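Local coordinates for protein Cwp19 (PDB 5OQ3) that probably cleaves cell-wall peptidoglycan, this chain being its TIM-barrel glycoside hydrolase domain, and may also have N-acetylmuramoyl-L-alanine amidase activity as a whole protein, at residues K25-V35 with L61-Q72; Y321-Q329 with I339-N350. All coordinates share one frame; numbering follows the deposited sequence.

Contact 1 of 2, residues K25-V35 with L61-Q72; sequences KEMRAAWISTV and LKSVGINTAVVQ
Strands 27-32 and 68-72 run parallel, their axes 4.7 Å apart at an angle of 19°, and Ala30 and Ile32 exchange backbone bonds with Thr68, Val70 and Gln72. At the Gln72 end the extended side chain reaches across to the loop after the first strand: OE1 accepts from Ser33 OG at 2.7 Å, from Thr34 N in the carbonyl plane and from Val35 N above that plane. Gln72 CG lies anti to the backbone N (chi1 -166°), which directs OE1 to this loop; Thr34 OG1 donates to Gln72 O (2.7 Å). These are the first two strands of the TIM barrel, joined through helix 47-63 in a beta-alpha-beta crossover. Toward that helix, Ile32 CD1 meets Leu61 CD1, Ala69 CB and Val71 CG2. On the other face Val70 CG1 packs obliquely on Trp31 CD1 (3.7 Å), whose ring meets Trp122 edge-to-face. At the opposite end Asn67 spans the first strand's start, ND2 donating to Glu26 O (2.9 Å) within the amide plane, while OD1 takes Arg28 N (3.0 Å) and Thr68 OG1 from opposite faces. The Arg28 guanidinium grips Glu26 OE2 side-on through NE and NH2, and Arg351 shares that carboxylate.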
loop_
_atom_site.group_PDB
_atom_site.type_symbol
_atom_site.label_atom_id
_atom_site.label_comp_id
_atom_site.label_asym_id
_atom_site.label_seq_id
_atom_site.Cartn_x
_atom_site.Cartn_y
_atom_site.Cartn_z
ATOM N N LYS A 25 0.295 8.259 20.027
ATOM C CA LYS A 25 -0.959 7.480 20.215
ATOM C C LYS A 25 -0.935 6.283 19.307
ATOM O O LYS A 25 -0.211 6.264 18.333
ATOM C CB LYS A 25 -2.173 8.338 19.895
ATOM C CG LYS A 25 -2.380 8.639 18.424
ATOM C CD LYS A 25 -3.158 9.921 18.248
ATOM C CE LYS A 25 -3.492 10.122 16.789
ATOM N NZ LYS A 25 -3.891 11.536 16.554
ATOM N N GLU A 26 -1.760 5.299 19.620
ATOM C CA GLU A 26 -1.802 4.091 18.829
ATOM C C GLU A 26 -2.312 4.444 17.408
ATOM O O GLU A 26 -3.284 5.182 17.256
ATOM C CB GLU A 26 -2.727 3.102 19.517
ATOM C CG GLU A 26 -2.751 1.716 18.911
ATOM C CD GLU A 26 -3.753 0.759 19.552
ATOM O OE1 GLU A 26 -3.419 -0.420 19.768
ATOM O OE2 GLU A 26 -4.884 1.163 19.836
ATOM N N MET A 27 -1.664 3.906 16.376
ATOM C CA MET A 27 -2.164 4.008 14.983
ATOM C C MET A 27 -3.402 3.185 14.783
ATOM O O MET A 27 -3.407 2.013 15.134
ATOM C CB MET A 27 -1.043 3.580 14.004
ATOM C CG MET A 27 -1.456 3.472 12.557
ATOM S SD MET A 27 -2.015 5.042 11.861
ATOM C CE MET A 27 -0.511 5.944 11.749
ATOM N N ARG A 28 -4.453 3.809 14.262
ATOM C CA ARG A 28 -5.719 3.130 14.034
ATOM C C ARG A 28 -6.219 3.546 12.644
ATOM O O ARG A 28 -7.013 4.468 12.530
ATOM C CB ARG A 28 -6.728 3.536 15.148
ATOM C CG ARG A 28 -6.241 3.138 16.526
ATOM C CD ARG A 28 -7.042 3.784 17.662
ATOM N NE ARG A 28 -6.522 3.358 18.968
ATOM C CZ ARG A 28 -7.006 3.736 20.151
ATOM N NH1 ARG A 28 -7.990 4.624 20.214
ATOM N NH2 ARG A 28 -6.501 3.218 21.260
ATOM N N ALA A 29 -5.690 2.895 11.604
ATOM C CA ALA A 29 -5.911 3.344 10.219
ATOM C C ALA A 29 -6.843 2.446 9.474
ATOM O O ALA A 29 -6.967 1.288 9.807
ATOM C CB ALA A 29 -4.569 3.409 9.496
ATOM N N ALA A 30 -7.478 2.999 8.467
ATOM C CA ALA A 30 -8.211 2.216 7.503
ATOM C C ALA A 30 -7.711 2.553 6.095
ATOM O O ALA A 30 -7.573 3.725 5.757
ATOM C CB ALA A 30 -9.696 2.454 7.614
ATOM N N TRP A 31 -7.519 1.511 5.290
ATOM C CA TRP A 31 -7.270 1.674 3.862
ATOM C C TRP A 31 -8.577 2.047 3.164
ATOM O O TRP A 31 -9.618 1.395 3.391
ATOM C CB TRP A 31 -6.698 0.392 3.236
ATOM C CG TRP A 31 -5.252 0.172 3.457
ATOM C CD1 TRP A 31 -4.228 0.791 2.814
ATOM C CD2 TRP A 31 -4.634 -0.830 4.282
ATOM N NE1 TRP A 31 -3.037 0.295 3.239
ATOM C CE2 TRP A 31 -3.258 -0.745 4.081
ATOM C CE3 TRP A 31 -5.128 -1.825 5.124
ATOM C CZ2 TRP A 31 -2.340 -1.575 4.735
ATOM C CZ3 TRP A 31 -4.243 -2.673 5.741
ATOM C CH2 TRP A 31 -2.864 -2.539 5.542
ATOM N N ILE A 32 -8.499 3.060 2.303
ATOM C CA ILE A 32 -9.587 3.444 1.407
ATOM C C ILE A 32 -9.021 3.280 -0.027
ATOM O O ILE A 32 -8.288 4.116 -0.537
ATOM C CB ILE A 32 -10.021 4.906 1.687
ATOM C CG1 ILE A 32 -10.530 5.033 3.160
ATOM C CG2 ILE A 32 -11.085 5.382 0.696
ATOM C CD1 ILE A 32 -10.896 6.445 3.580
ATOM N N SER A 33 -9.331 2.149 -0.618
ATOM C CA SER A 33 -8.909 1.759 -1.952
ATOM C C SER A 33 -9.843 2.318 -2.987
ATOM O O SER A 33 -11.071 2.287 -2.834
ATOM C CB SER A 33 -8.792 0.243 -2.040
ATOM O OG SER A 33 -8.257 -0.142 -3.292
ATOM N N THR A 34 -9.253 2.840 -4.056
ATOM C CA THR A 34 -9.973 3.451 -5.180
ATOM C C THR A 34 -9.930 2.588 -6.450
ATOM O O THR A 34 -10.745 2.755 -7.362
ATOM C CB THR A 34 -9.377 4.831 -5.484
ATOM O OG1 THR A 34 -7.994 4.679 -5.810
ATOM C CG2 THR A 34 -9.521 5.749 -4.311
ATOM N N VAL A 35 -9.025 1.610 -6.487
ATOM C CA VAL A 35 -8.952 0.701 -7.635
ATOM C C VAL A 35 -10.240 -0.109 -7.696
ATOM O O VAL A 35 -10.734 -0.592 -6.672
ATOM C CB VAL A 35 -7.688 -0.195 -7.572
ATOM C CG1 VAL A 35 -7.816 -1.276 -6.505
ATOM C CG2 VAL A 35 -7.430 -0.840 -8.935
ATOM N N LEU A 61 -15.948 5.819 10.011
ATOM C CA LEU A 61 -14.640 5.385 10.517
ATOM C C LEU A 61 -14.286 6.086 11.836
ATOM O O LEU A 61 -13.863 5.441 12.786
ATOM C CB LEU A 61 -13.575 5.647 9.467
ATOM C CG LEU A 61 -13.722 4.921 8.124
ATOM C CD1 LEU A 61 -12.664 5.396 7.137
ATOM C CD2 LEU A 61 -13.667 3.424 8.322
ATOM N N LYS A 62 -14.501 7.399 11.885
ATOM C CA LYS A 62 -14.174 8.141 13.082
ATOM C C LYS A 62 -14.985 7.604 14.264
ATOM O O LYS A 62 -14.493 7.490 15.388
ATOM C CB LYS A 62 -14.379 9.634 12.900
ATOM C CG LYS A 62 -14.063 10.355 14.180
ATOM C CD LYS A 62 -13.767 11.798 14.051
ATOM C CE LYS A 62 -13.200 12.323 15.359
ATOM N NZ LYS A 62 -13.270 13.802 15.332
ATOM N N SER A 63 -16.248 7.277 13.990
ATOM C CA SER A 63 -17.147 6.797 15.040
ATOM C C SER A 63 -16.698 5.529 15.751
ATOM O O SER A 63 -17.140 5.289 16.886
ATOM C CB SER A 63 -18.585 6.593 14.528
ATOM O OG SER A 63 -18.733 5.355 13.835
ATOM N N VAL A 64 -15.833 4.737 15.117
ATOM C CA VAL A 64 -15.315 3.503 15.746
ATOM C C VAL A 64 -13.898 3.620 16.241
ATOM O O VAL A 64 -13.324 2.634 16.686
ATOM C CB VAL A 64 -15.486 2.255 14.859
ATOM C CG1 VAL A 64 -16.941 2.147 14.424
ATOM C CG2 VAL A 64 -14.540 2.242 13.643
ATOM N N GLY A 65 -13.310 4.808 16.124
ATOM C CA GLY A 65 -11.962 5.044 16.630
ATOM C C GLY A 65 -10.854 5.145 15.583
ATOM O O GLY A 65 -9.707 5.295 15.924
ATOM N N ILE A 66 -11.180 5.053 14.307
ATOM C CA ILE A 66 -10.165 5.243 13.268
ATOM C C ILE A 66 -9.643 6.675 13.305
ATOM O O ILE A 66 -10.408 7.643 13.349
ATOM C CB ILE A 66 -10.710 4.866 11.883
ATOM C CG1 ILE A 66 -11.138 3.414 11.815
ATOM C CG2 ILE A 66 -9.728 5.207 10.758
ATOM C CD1 ILE A 66 -10.016 2.429 12.020
ATOM N N ASN A 67 -8.312 6.791 13.318
ATOM C CA ASN A 67 -7.638 8.081 13.386
ATOM C C ASN A 67 -6.822 8.450 12.179
ATOM O O ASN A 67 -6.294 9.569 12.109
ATOM C CB ASN A 67 -6.817 8.228 14.679
ATOM C CG ASN A 67 -5.683 7.204 14.804
ATOM O OD1 ASN A 67 -5.140 6.715 13.808
ATOM N ND2 ASN A 67 -5.320 6.873 16.077
ATOM N N THR A 68 -6.791 7.574 11.177
ATOM C CA THR A 68 -5.911 7.754 9.997
ATOM C C THR A 68 -6.583 7.143 8.785
ATOM O O THR A 68 -6.987 5.969 8.858
ATOM C CB THR A 68 -4.520 7.105 10.234
ATOM O OG1 THR A 68 -3.912 7.693 11.391
ATOM C CG2 THR A 68 -3.590 7.339 9.030
ATOM N N ALA A 69 -6.651 7.898 7.689
ATOM C CA ALA A 69 -7.199 7.404 6.427
ATOM C C ALA A 69 -6.017 7.224 5.490
ATOM O O ALA A 69 -5.241 8.146 5.286
ATOM C CB ALA A 69 -8.177 8.419 5.843
ATOM N N VAL A 70 -5.899 6.076 4.897
ATOM C CA VAL A 70 -4.809 5.734 3.945
ATOM C C VAL A 70 -5.486 5.579 2.584
ATOM O O VAL A 70 -6.163 4.558 2.314
ATOM C CB VAL A 70 -4.062 4.457 4.354
ATOM C CG1 VAL A 70 -2.912 4.203 3.375
ATOM C CG2 VAL A 70 -3.494 4.582 5.773
ATOM N N VAL A 71 -5.408 6.640 1.762
ATOM C CA VAL A 71 -6.284 6.778 0.589
ATOM C C VAL A 71 -5.466 6.614 -0.683
ATOM O O VAL A 71 -4.451 7.287 -0.840
ATOM C CB VAL A 71 -6.972 8.154 0.622
ATOM C CG1 VAL A 71 -7.889 8.299 -0.584
ATOM C CG2 VAL A 71 -7.755 8.304 1.951
ATOM N N GLN A 72 -5.891 5.725 -1.567
ATOM C CA GLN A 72 -5.161 5.343 -2.785
ATOM C C GLN A 72 -5.310 6.407 -3.852
ATOM O O GLN A 72 -6.281 6.438 -4.578
ATOM C CB GLN A 72 -5.693 3.981 -3.251
ATOM C CG GLN A 72 -4.857 3.273 -4.293
ATOM C CD GLN A 72 -5.383 1.904 -4.595
ATOM O OE1 GLN A 72 -6.598 1.676 -4.502
ATOM N NE2 GLN A 72 -4.493 0.987 -5.004
HETATM O O HOH W 1 -5.311 11.716 14.330
HETATM O O HOH W 2 -9.086 6.462 18.303
#

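Contact 2 of 2, residues Y321-Q329 with I339-N350; sequences YIGQGIYKQ and IAKEIVQQVTLN
Strand 319-324 and helix 343-350 belong to the last beta-alpha-beta unit of the TIM barrel, and here the helix packs on the outside of its own strand, nearly antiparallel to it (167°). Gln324 reaches out to the helix: its chain bends at chi2 (-68°) and presents OE1 to Asn350 ND2, a 2.9 Å bond lying in the planes of both amides, which are turned only 25° from one another. The same OE1 also accepts from Ser359 OG, and Tyr302 OH bonds both Gln324 NE2 and Asn350 OD1. The Ile343 side chain crosses that of Gln324 at about a right angle, and its CD1 touches Ile326 CG2 at 3.9 Å. A water bridges Gly325 N to Gln346 OE1, while Gln346 NE2 is held by Glu342 OE1 at the helix N-cap position. Beyond the strand, Lys328 O receives two backbone donors, Ala340 N at 3.2 Å in an almost straight bond and Ile339 N at 2.9 Å from above the carbonyl plane. Ala340 CB rests against Gln329 CG. Gln324 and Asn350 are buried, and all four polar atoms of their carboxamides find partners within the protein; with both ends of each carboxamide bonded, their rotation is fixed and the polar network ties strand to helix beside the apolar side chains of Ile322, Ile343 and Val347.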
loop_
_atom_site.group_PDB
_atom_site.type_symbol
_atom_site.label_atom_id
_atom_site.label_comp_id
_atom_site.label_asym_id
_atom_site.label_seq_id
_atom_site.Cartn_x
_atom_site.Cartn_y
_atom_site.Cartn_z
ATOM N N TYR A 321 3.053 -1.502 12.369
ATOM C CA TYR A 321 1.587 -1.569 12.470
ATOM C C TYR A 321 1.189 -2.890 11.842
ATOM O O TYR A 321 1.784 -3.281 10.862
ATOM C CB TYR A 321 0.900 -0.381 11.750
ATOM C CG TYR A 321 1.452 0.991 12.053
ATOM C CD1 TYR A 321 1.656 1.413 13.355
ATOM C CD2 TYR A 321 1.783 1.855 11.046
ATOM C CE1 TYR A 321 2.154 2.674 13.635
ATOM C CE2 TYR A 321 2.265 3.142 11.317
ATOM C CZ TYR A 321 2.460 3.510 12.597
ATOM O OH TYR A 321 2.945 4.769 12.836
ATOM N N ILE A 322 0.161 -3.558 12.373
ATOM C CA ILE A 322 -0.291 -4.796 11.793
ATOM C C ILE A 322 -1.423 -4.557 10.819
ATOM O O ILE A 322 -2.406 -3.872 11.142
ATOM C CB ILE A 322 -0.749 -5.781 12.879
ATOM C CG1 ILE A 322 0.354 -5.999 13.906
ATOM C CG2 ILE A 322 -1.283 -7.066 12.255
ATOM C CD1 ILE A 322 1.677 -6.493 13.366
ATOM N N GLY A 323 -1.251 -5.100 9.594
ATOM C CA GLY A 323 -2.341 -5.088 8.641
ATOM C C GLY A 323 -3.356 -6.156 8.991
ATOM O O GLY A 323 -3.045 -7.356 9.001
ATOM N N GLN A 324 -4.599 -5.727 9.232
ATOM C CA GLN A 324 -5.678 -6.601 9.689
ATOM C C GLN A 324 -6.634 -6.910 8.559
ATOM O O GLN A 324 -7.233 -5.999 7.969
ATOM C CB GLN A 324 -6.467 -5.910 10.835
ATOM C CG GLN A 324 -5.662 -5.272 11.971
ATOM C CD GLN A 324 -4.885 -6.188 12.928
ATOM O OE1 GLN A 324 -4.176 -5.685 13.773
ATOM N NE2 GLN A 324 -5.064 -7.497 12.878
ATOM N N GLY A 325 -6.862 -8.204 8.325
ATOM C CA GLY A 325 -7.681 -8.662 7.215
ATOM C C GLY A 325 -9.157 -8.823 7.440
ATOM O O GLY A 325 -9.730 -9.912 7.229
ATOM N N ILE A 326 -9.799 -7.730 7.845
ATOM C CA ILE A 326 -11.198 -7.753 8.224
ATOM C C ILE A 326 -12.131 -8.051 7.051
ATOM O O ILE A 326 -13.281 -8.395 7.282
ATOM C CB ILE A 326 -11.647 -6.535 9.038
ATOM C CG1 ILE A 326 -11.410 -5.222 8.321
ATOM C CG2 ILE A 326 -11.011 -6.561 10.435
ATOM C CD1 ILE A 326 -12.191 -4.049 8.857
ATOM N N TYR A 327 -11.637 -7.936 5.814
ATOM C CA TYR A 327 -12.401 -8.387 4.656
ATOM C C TYR A 327 -12.730 -9.884 4.694
ATOM O O TYR A 327 -13.675 -10.335 4.046
ATOM C CB TYR A 327 -11.673 -7.998 3.348
ATOM C CG TYR A 327 -10.410 -8.795 3.084
ATOM C CD1 TYR A 327 -9.188 -8.421 3.635
ATOM C CD2 TYR A 327 -10.428 -9.883 2.230
ATOM C CE1 TYR A 327 -8.029 -9.143 3.363
ATOM C CE2 TYR A 327 -9.287 -10.622 1.957
ATOM C CZ TYR A 327 -8.073 -10.229 2.506
ATOM O OH TYR A 327 -6.905 -10.918 2.231
ATOM N N LYS A 328 -11.919 -10.677 5.395
ATOM C CA LYS A 328 -12.193 -12.117 5.537
ATOM C C LYS A 328 -13.207 -12.330 6.635
ATOM O O LYS A 328 -12.917 -12.145 7.818
ATOM C CB LYS A 328 -10.915 -12.890 5.801
ATOM C CG LYS A 328 -9.883 -12.848 4.692
ATOM C CD LYS A 328 -8.805 -13.907 4.882
ATOM C CE LYS A 328 -7.793 -13.885 3.758
ATOM N NZ LYS A 328 -6.726 -14.872 3.976
ATOM N N GLN A 329 -14.402 -12.762 6.216
ATOM C CA GLN A 329 -15.558 -12.927 7.094
ATOM C C GLN A 329 -16.233 -14.271 6.954
ATOM O O GLN A 329 -17.453 -14.364 7.019
ATOM C CB GLN A 329 -16.573 -11.807 6.815
ATOM C CG GLN A 329 -15.989 -10.428 7.127
ATOM C CD GLN A 329 -16.789 -9.309 6.524
ATOM O OE1 GLN A 329 -17.967 -9.475 6.213
ATOM N NE2 GLN A 329 -16.135 -8.166 6.303
ATOM N N ILE A 339 -11.529 -13.536 9.884
ATOM C CA ILE A 339 -10.713 -12.642 10.698
ATOM C C ILE A 339 -11.583 -11.641 11.452
ATOM O O ILE A 339 -11.325 -11.352 12.626
ATOM C CB ILE A 339 -9.663 -11.945 9.849
ATOM C CG1 ILE A 339 -8.634 -12.977 9.391
ATOM C CG2 ILE A 339 -8.986 -10.851 10.644
ATOM C CD1 ILE A 339 -7.657 -12.478 8.377
ATOM N N ALA A 340 -12.614 -11.111 10.804
ATOM C CA ALA A 340 -13.467 -10.121 11.443
ATOM C C ALA A 340 -14.016 -10.646 12.789
ATOM O O ALA A 340 -14.001 -9.932 13.781
ATOM C CB ALA A 340 -14.613 -9.750 10.525
ATOM N N LYS A 341 -14.467 -11.901 12.817
ATOM C CA LYS A 341 -15.032 -12.485 14.024
ATOM C C LYS A 341 -14.054 -12.550 15.193
ATOM O O LYS A 341 -14.484 -12.562 16.363
ATOM C CB LYS A 341 -15.582 -13.887 13.697
ATOM C CG LYS A 341 -16.297 -14.569 14.816
ATOM C CD LYS A 341 -16.936 -15.839 14.309
ATOM C CE LYS A 341 -15.934 -16.953 14.056
ATOM N NZ LYS A 341 -16.615 -18.280 14.197
ATOM N N GLU A 342 -12.748 -12.531 14.885
ATOM C CA GLU A 342 -11.721 -12.620 15.926
ATOM C C GLU A 342 -10.895 -11.391 16.017
ATOM O O GLU A 342 -9.795 -11.437 16.579
ATOM C CB GLU A 342 -10.837 -13.844 15.749
ATOM C CG GLU A 342 -10.020 -13.926 14.480
ATOM C CD GLU A 342 -9.150 -15.167 14.442
ATOM O OE1 GLU A 342 -7.925 -15.040 14.297
ATOM O OE2 GLU A 342 -9.704 -16.296 14.551
ATOM N N ILE A 343 -11.423 -10.270 15.550
ATOM C CA ILE A 343 -10.567 -9.096 15.535
ATOM C C ILE A 343 -10.210 -8.622 16.954
ATOM O O ILE A 343 -9.104 -8.136 17.179
ATOM C CB ILE A 343 -11.194 -7.962 14.691
ATOM C CG1 ILE A 343 -10.162 -6.849 14.366
ATOM C CG2 ILE A 343 -12.388 -7.330 15.368
ATOM C CD1 ILE A 343 -8.882 -7.312 13.675
ATOM N N VAL A 344 -11.115 -8.740 17.912
ATOM C CA VAL A 344 -10.771 -8.344 19.279
ATOM C C VAL A 344 -9.615 -9.209 19.803
ATOM O O VAL A 344 -8.676 -8.719 20.414
ATOM C CB VAL A 344 -12.010 -8.393 20.204
ATOM C CG1 VAL A 344 -11.578 -8.197 21.647
ATOM C CG2 VAL A 344 -12.998 -7.304 19.793
ATOM N N GLN A 345 -9.695 -10.502 19.580
ATOM C CA GLN A 345 -8.615 -11.410 19.958
ATOM C C GLN A 345 -7.279 -11.030 19.295
ATOM O O GLN A 345 -6.221 -11.037 19.957
ATOM C CB GLN A 345 -9.008 -12.844 19.601
ATOM C CG GLN A 345 -8.002 -13.885 20.044
ATOM C CD GLN A 345 -8.348 -15.293 19.613
ATOM O OE1 GLN A 345 -9.359 -15.512 18.966
ATOM N NE2 GLN A 345 -7.464 -16.243 19.917
ATOM N N GLN A 346 -7.300 -10.728 18.000
ATOM C CA GLN A 346 -6.082 -10.326 17.329
ATOM C C GLN A 346 -5.492 -9.067 17.908
ATOM O O GLN A 346 -4.291 -9.034 18.165
ATOM C CB GLN A 346 -6.318 -10.214 15.812
ATOM C CG GLN A 346 -6.639 -11.509 15.113
ATOM C CD GLN A 346 -6.406 -11.457 13.599
ATOM O OE1 GLN A 346 -6.261 -10.383 12.992
ATOM N NE2 GLN A 346 -6.460 -12.628 12.967
ATOM N N VAL A 347 -6.282 -8.014 18.085
ATOM C CA VAL A 347 -5.718 -6.773 18.552
ATOM C C VAL A 347 -5.293 -6.870 20.017
ATOM O O VAL A 347 -4.293 -6.305 20.411
ATOM C CB VAL A 347 -6.682 -5.590 18.312
ATOM C CG1 VAL A 347 -6.167 -4.312 18.940
ATOM C CG2 VAL A 347 -6.861 -5.362 16.808
ATOM N N THR A 348 -6.004 -7.659 20.815
ATOM C CA THR A 348 -5.581 -7.918 22.193
ATOM C C THR A 348 -4.175 -8.554 22.226
ATOM O O THR A 348 -3.309 -8.170 23.018
ATOM C CB THR A 348 -6.621 -8.779 22.911
ATOM O OG1 THR A 348 -7.878 -8.096 22.940
ATOM C CG2 THR A 348 -6.195 -9.106 24.346
ATOM N N LEU A 349 -3.926 -9.498 21.326
ATOM C CA LEU A 349 -2.611 -10.102 21.218
ATOM C C LEU A 349 -1.577 -9.067 20.792
ATOM O O LEU A 349 -0.477 -9.031 21.362
ATOM C CB LEU A 349 -2.662 -11.280 20.261
ATOM C CG LEU A 349 -1.343 -12.045 20.090
ATOM C CD1 LEU A 349 -0.856 -12.640 21.421
ATOM C CD2 LEU A 349 -1.459 -13.086 18.991
ATOM N N ASN A 350 -1.896 -8.260 19.771
ATOM C CA ASN A 350 -0.966 -7.255 19.319
ATOM C C ASN A 350 -0.489 -6.415 20.478
ATOM O O ASN A 350 0.671 -6.015 20.535
ATOM C CB ASN A 350 -1.614 -6.271 18.335
ATOM C CG ASN A 350 -2.030 -6.898 17.024
ATOM O OD1 ASN A 350 -1.742 -8.081 16.747
ATOM N ND2 ASN A 350 -2.780 -6.120 16.236
HETATM O O HOH W 3 -5.661 -9.865 10.358
#

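How the contacts relate
Contact 1 holds the first two strands of the barrel together, whereas contact 2 lays the helix after the seventh strand against that strand; their centres are 15 Å apart. Strand 356-361, the eighth, lies between strands 319-324 and 27-32 and closes the barrel, giving backbone bonds to Ile322 on one edge and to Met27, Ala29 and Trp31 on the other. The two contacts also touch directly: Met27 CB comes within 3.3 Å of Tyr321 CE1, and Trp31 CH2 within 4.0 Å of Gly323 CA. Ser359 meets contact 1 through its backbone and contact 2 through its side chain. Gln72 and Gln324 lie toward C-terminal strand ends, where TIM-barrel glycoside hydrolases carry their active site, probably here too.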